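Local coordinates for BexL (PDB 4XRW), which probably acts as a di-domain aromatase/cyclase in the type II polyketide pathway to BE-7585A, shaping a nascent polyketide chain by cyclisation and dehydration, at residues A[254-266]-A[277-289]. Sequence-based numbering, arbitrary orientation.
Sequences PALMTLHTGRWDF and SSEHTVVLNTANI
His260 and His280 reach each other through different first torsions: CG of His260 lies anti to the backbone N (chi1 173°), whereas CG of His280 lies anti to the carbonyl carbon (chi1 -58°). The two imidazoles meet rim to rim, nearly coplanar at 17°, and NE2 of His260 and ND1 of His280 are hydrogen-bonded at 3.0 Å, either being a possible donor. ND1 of His260 bonds Gln250 and NE2 of His280 bonds Ser314, which fixes both rings in a buried polar chain. On the same face, Ser278 lays CB over the six-membered ring of Trp264, 4.0 Å from its centroid, a CH-pi contact. An alanine in place of Trp264 would probably deprive Ser278 CB of its aromatic platform and open a gap beneath helix 299-326. The opposite face carries polar pairs besides the apolar Leu259 and Val283: Arg263 NE donates to the syn lone pair of Asp265 OD1 at 3.1 Å, part of a salt bridge, and Thr281 OG1 donates to Glu279 OE2 at 2.7 Å. A water joins Thr261 OG1 to Glu279 OE1. The antiparallel register shifts by one at a classic beta bulge, where Thr258 and Leu259 both face Val283; its O takes a 2.8 Å bond from Thr258 N and weak ones from Thr258 OG1 and Leu259 N. Pairing resumes at Met257 and Leu284, and beyond them Asn288 ND2 donates to Ala255 O at 2.9 Å. This hairpin belongs to the second helix-grip domain: its strands 257-268 and 274-284 lie between strands 245-250 and 172-181, with Trp264 and Val282 packed against the long helix 299-326 and Trp264 also touching helix 185-193.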
loop_
_atom_site.group_PDB
_atom_site.type_symbol
_atom_site.label_atom_id
_atom_site.label_comp_id
_atom_site.label_asym_id
_atom_site.label_seq_id
_atom_site.Cartn_x
_atom_site.Cartn_y
_atom_site.Cartn_z
ATOM N N PRO A 254 -5.316 -0.831 -13.745
ATOM C CA PRO A 254 -5.353 -0.900 -15.197
ATOM C C PRO A 254 -4.293 -1.864 -15.703
ATOM O O PRO A 254 -3.420 -2.288 -14.922
ATOM C CB PRO A 254 -5.043 0.522 -15.613
ATOM C CG PRO A 254 -4.182 1.034 -14.586
ATOM C CD PRO A 254 -4.645 0.398 -13.300
ATOM N N ALA A 255 -4.358 -2.194 -16.990
ATOM C CA ALA A 255 -3.486 -3.228 -17.543
ATOM C C ALA A 255 -2.000 -2.920 -17.381
ATOM O O ALA A 255 -1.215 -3.848 -17.248
ATOM C CB ALA A 255 -3.801 -3.449 -19.029
ATOM N N LEU A 256 -1.619 -1.644 -17.373
ATOM C CA LEU A 256 -0.185 -1.250 -17.343
ATOM C C LEU A 256 0.489 -1.210 -15.981
ATOM O O LEU A 256 1.716 -1.069 -15.903
ATOM C CB LEU A 256 0.018 0.142 -17.963
ATOM C CG LEU A 256 -0.041 0.374 -19.473
ATOM C CD1 LEU A 256 0.457 1.781 -19.768
ATOM C CD2 LEU A 256 0.775 -0.678 -20.251
ATOM N N MET A 257 -0.283 -1.289 -14.897
ATOM C CA MET A 257 0.291 -1.184 -13.560
ATOM C C MET A 257 0.014 -2.447 -12.763
ATOM O O MET A 257 -1.109 -2.957 -12.735
ATOM C CB MET A 257 -0.264 0.054 -12.804
ATOM C CG MET A 257 0.014 1.403 -13.454
ATOM S SD MET A 257 -0.454 2.815 -12.424
ATOM C CE MET A 257 -2.196 2.573 -12.422
ATOM N N THR A 258 1.054 -2.960 -12.123
ATOM C CA THR A 258 0.889 -4.028 -11.158
ATOM C C THR A 258 0.723 -3.460 -9.747
ATOM O O THR A 258 0.190 -4.137 -8.874
ATOM C CB THR A 258 2.079 -4.982 -11.169
ATOM O OG1 THR A 258 3.262 -4.235 -10.928
ATOM C CG2 THR A 258 2.190 -5.641 -12.496
ATOM N N LEU A 259 1.179 -2.229 -9.532
ATOM C CA LEU A 259 1.015 -1.554 -8.254
ATOM C C LEU A 259 0.928 -0.067 -8.483
ATOM O O LEU A 259 1.613 0.486 -9.334
ATOM C CB LEU A 259 2.194 -1.864 -7.311
ATOM C CG LEU A 259 2.198 -1.054 -6.002
ATOM C CD1 LEU A 259 2.154 -1.949 -4.800
ATOM C CD2 LEU A 259 3.362 -0.086 -5.938
ATOM N N HIS A 260 0.097 0.596 -7.693
ATOM C CA HIS A 260 0.079 2.038 -7.655
ATOM C C HIS A 260 -0.306 2.475 -6.250
ATOM O O HIS A 260 -1.433 2.253 -5.813
ATOM C CB HIS A 260 -0.910 2.616 -8.672
ATOM C CG HIS A 260 -1.070 4.095 -8.547
ATOM N ND1 HIS A 260 -2.262 4.748 -8.792
ATOM C CD2 HIS A 260 -0.192 5.046 -8.165
ATOM C CE1 HIS A 260 -2.110 6.036 -8.561
ATOM N NE2 HIS A 260 -0.864 6.244 -8.188
ATOM N N THR A 261 0.634 3.085 -5.561
ATOM C CA THR A 261 0.417 3.646 -4.257
ATOM C C THR A 261 0.753 5.131 -4.351
ATOM O O THR A 261 1.435 5.582 -5.291
ATOM C CB THR A 261 1.293 2.985 -3.183
ATOM O OG1 THR A 261 2.659 3.197 -3.502
ATOM C CG2 THR A 261 1.036 1.500 -3.090
ATOM N N GLY A 262 0.262 5.890 -3.399
ATOM C CA GLY A 262 0.537 7.315 -3.355
ATOM C C GLY A 262 0.394 7.887 -1.972
ATOM O O GLY A 262 -0.070 7.231 -1.030
ATOM N N ARG A 263 0.808 9.140 -1.837
ATOM C CA ARG A 263 0.810 9.817 -0.577
ATOM C C ARG A 263 0.629 11.330 -0.835
ATOM O O ARG A 263 1.336 11.901 -1.676
ATOM C CB ARG A 263 2.110 9.527 0.159
ATOM C CG ARG A 263 2.370 10.332 1.394
ATOM C CD ARG A 263 3.690 9.867 1.991
ATOM N NE ARG A 263 3.939 10.390 3.326
ATOM C CZ ARG A 263 4.370 9.666 4.361
ATOM N NH1 ARG A 263 4.590 8.352 4.238
ATOM N NH2 ARG A 263 4.572 10.263 5.536
ATOM N N TRP A 264 -0.330 11.922 -0.144
ATOM C CA TRP A 264 -0.473 13.382 -0.076
ATOM C C TRP A 264 0.151 13.834 1.238
ATOM O O TRP A 264 -0.153 13.256 2.287
ATOM C CB TRP A 264 -1.937 13.824 -0.113
ATOM C CG TRP A 264 -2.739 13.388 -1.306
ATOM C CD1 TRP A 264 -3.452 12.220 -1.435
ATOM C CD2 TRP A 264 -2.938 14.106 -2.516
ATOM N NE1 TRP A 264 -4.055 12.165 -2.660
ATOM C CE2 TRP A 264 -3.754 13.316 -3.342
ATOM C CE3 TRP A 264 -2.481 15.333 -2.994
ATOM C CZ2 TRP A 264 -4.140 13.723 -4.621
ATOM C CZ3 TRP A 264 -2.878 15.743 -4.264
ATOM C CH2 TRP A 264 -3.681 14.944 -5.058
ATOM N N ASP A 265 0.978 14.881 1.208
ATOM C CA ASP A 265 1.551 15.454 2.416
ATOM C C ASP A 265 1.283 16.953 2.437
ATOM O O ASP A 265 1.312 17.591 1.398
ATOM C CB ASP A 265 3.052 15.184 2.525
ATOM C CG ASP A 265 3.349 13.729 2.815
ATOM O OD1 ASP A 265 3.134 13.282 3.968
ATOM O OD2 ASP A 265 3.772 13.034 1.873
ATOM N N PHE A 266 0.957 17.460 3.612
ATOM C CA PHE A 266 0.639 18.878 3.805
ATOM C C PHE A 266 1.489 19.331 4.954
ATOM O O PHE A 266 1.235 18.989 6.101
ATOM C CB PHE A 266 -0.845 19.091 4.070
ATOM C CG PHE A 266 -1.717 18.323 3.123
ATOM C CD1 PHE A 266 -1.995 18.810 1.875
ATOM C CD2 PHE A 266 -2.220 17.070 3.476
ATOM C CE1 PHE A 266 -2.783 18.088 0.991
ATOM C CE2 PHE A 266 -3.007 16.340 2.586
ATOM C CZ PHE A 266 -3.284 16.856 1.349
ATOM N N SER A 277 2.166 18.232 -1.342
ATOM C CA SER A 277 2.750 17.363 -2.320
ATOM C C SER A 277 1.913 16.120 -2.565
ATOM O O SER A 277 1.184 15.695 -1.698
ATOM C CB SER A 277 4.156 16.951 -1.858
ATOM O OG SER A 277 4.088 16.328 -0.586
ATOM N N SER A 278 2.048 15.587 -3.764
ATOM C CA SER A 278 1.425 14.348 -4.210
ATOM C C SER A 278 2.520 13.438 -4.730
ATOM O O SER A 278 3.145 13.749 -5.753
ATOM C CB SER A 278 0.414 14.621 -5.305
ATOM O OG SER A 278 -0.161 13.449 -5.822
ATOM N N GLU A 279 2.745 12.326 -4.027
ATOM C CA GLU A 279 3.743 11.332 -4.413
ATOM C C GLU A 279 3.071 10.126 -5.030
ATOM O O GLU A 279 1.969 9.765 -4.629
ATOM C CB GLU A 279 4.562 10.916 -3.192
ATOM C CG GLU A 279 5.677 9.908 -3.504
ATOM C CD GLU A 279 5.239 8.428 -3.494
ATOM O OE1 GLU A 279 4.044 8.086 -3.242
ATOM O OE2 GLU A 279 6.123 7.585 -3.754
ATOM N N HIS A 280 3.720 9.518 -5.992
ATOM C CA HIS A 280 3.255 8.292 -6.570
ATOM C C HIS A 280 4.369 7.278 -6.672
ATOM O O HIS A 280 5.432 7.615 -7.042
ATOM C CB HIS A 280 2.708 8.481 -7.959
ATOM C CG HIS A 280 1.576 9.448 -8.052
ATOM N ND1 HIS A 280 0.267 9.054 -8.125
ATOM C CD2 HIS A 280 1.569 10.784 -8.172
ATOM C CE1 HIS A 280 -0.497 10.115 -8.220
ATOM N NE2 HIS A 280 0.269 11.174 -8.255
ATOM N N THR A 281 4.061 6.043 -6.345
ATOM C CA THR A 281 4.944 4.905 -6.626
ATOM C C THR A 281 4.207 3.917 -7.544
ATOM O O THR A 281 3.037 3.487 -7.282
ATOM C CB THR A 281 5.412 4.196 -5.338
ATOM O OG1 THR A 281 6.310 5.045 -4.598
ATOM C CG2 THR A 281 6.137 2.894 -5.676
ATOM N N VAL A 282 4.876 3.553 -8.641
ATOM C CA VAL A 282 4.295 2.661 -9.611
ATOM C C VAL A 282 5.221 1.483 -9.896
ATOM O O VAL A 282 6.426 1.670 -9.968
ATOM C CB VAL A 282 4.002 3.374 -10.951
ATOM C CG1 VAL A 282 3.408 2.406 -11.965
ATOM C CG2 VAL A 282 3.026 4.529 -10.743
ATOM N N VAL A 283 4.633 0.304 -10.044
ATOM C CA VAL A 283 5.303 -0.844 -10.660
ATOM C C VAL A 283 4.592 -1.171 -11.956
ATOM O O VAL A 283 3.374 -1.378 -11.987
ATOM C CB VAL A 283 5.312 -2.087 -9.744
ATOM C CG1 VAL A 283 6.033 -3.257 -10.431
ATOM C CG2 VAL A 283 5.957 -1.776 -8.416
ATOM N N LEU A 284 5.345 -1.240 -13.053
ATOM C CA LEU A 284 4.742 -1.552 -14.349
ATOM C C LEU A 284 4.464 -3.029 -14.576
ATOM O O LEU A 284 5.110 -3.902 -14.009
ATOM C CB LEU A 284 5.639 -1.041 -15.473
ATOM C CG LEU A 284 5.788 0.457 -15.577
ATOM C CD1 LEU A 284 6.851 0.798 -16.626
ATOM C CD2 LEU A 284 4.469 1.063 -15.943
ATOM N N ASN A 285 3.455 -3.284 -15.403
ATOM C CA ASN A 285 3.088 -4.616 -15.834
ATOM C C ASN A 285 3.589 -4.702 -17.266
ATOM O O ASN A 285 2.998 -4.115 -18.170
ATOM C CB ASN A 285 1.572 -4.817 -15.759
ATOM C CG ASN A 285 1.153 -6.246 -15.964
ATOM O OD1 ASN A 285 1.937 -7.079 -16.407
ATOM N ND2 ASN A 285 -0.106 -6.541 -15.642
ATOM N N THR A 286 4.698 -5.387 -17.476
ATOM C CA THR A 286 5.303 -5.401 -18.804
ATOM C C THR A 286 4.502 -6.280 -19.761
ATOM O O THR A 286 4.567 -6.087 -20.959
ATOM C CB THR A 286 6.768 -5.891 -18.742
ATOM O OG1 THR A 286 6.803 -7.193 -18.154
ATOM C CG2 THR A 286 7.606 -4.952 -17.897
ATOM N N ALA A 287 3.729 -7.227 -19.232
ATOM C CA ALA A 287 2.999 -8.189 -20.064
ATOM C C ALA A 287 1.974 -7.528 -20.975
ATOM O O ALA A 287 1.581 -8.101 -21.999
ATOM C CB ALA A 287 2.295 -9.216 -19.192
ATOM N N ASN A 288 1.526 -6.337 -20.594
ATOM C CA ASN A 288 0.443 -5.672 -21.309
ATOM C C ASN A 288 0.856 -4.425 -22.088
ATOM O O ASN A 288 0.005 -3.749 -22.657
ATOM C CB ASN A 288 -0.659 -5.312 -20.310
ATOM C CG ASN A 288 -1.263 -6.532 -19.676
ATOM O OD1 ASN A 288 -1.484 -7.541 -20.350
ATOM N ND2 ASN A 288 -1.519 -6.467 -18.368
ATOM N N ILE A 289 2.150 -4.126 -22.128
ATOM C CA ILE A 289 2.616 -2.890 -22.746
ATOM C C ILE A 289 2.313 -2.876 -24.249
ATOM O O ILE A 289 1.888 -1.852 -24.798
ATOM C CB ILE A 289 4.123 -2.683 -22.529
ATOM C CG1 ILE A 289 4.401 -2.434 -21.047
ATOM C CG2 ILE A 289 4.630 -1.484 -23.341
ATOM C CD1 ILE A 289 5.859 -2.406 -20.686
HETATM O O HOH W 1 -2.192 -4.922 -13.882
HETATM O O HOH W 2 3.793 5.661 -2.427
HETATM O O HOH W 3 3.596 13.577 -0.742
#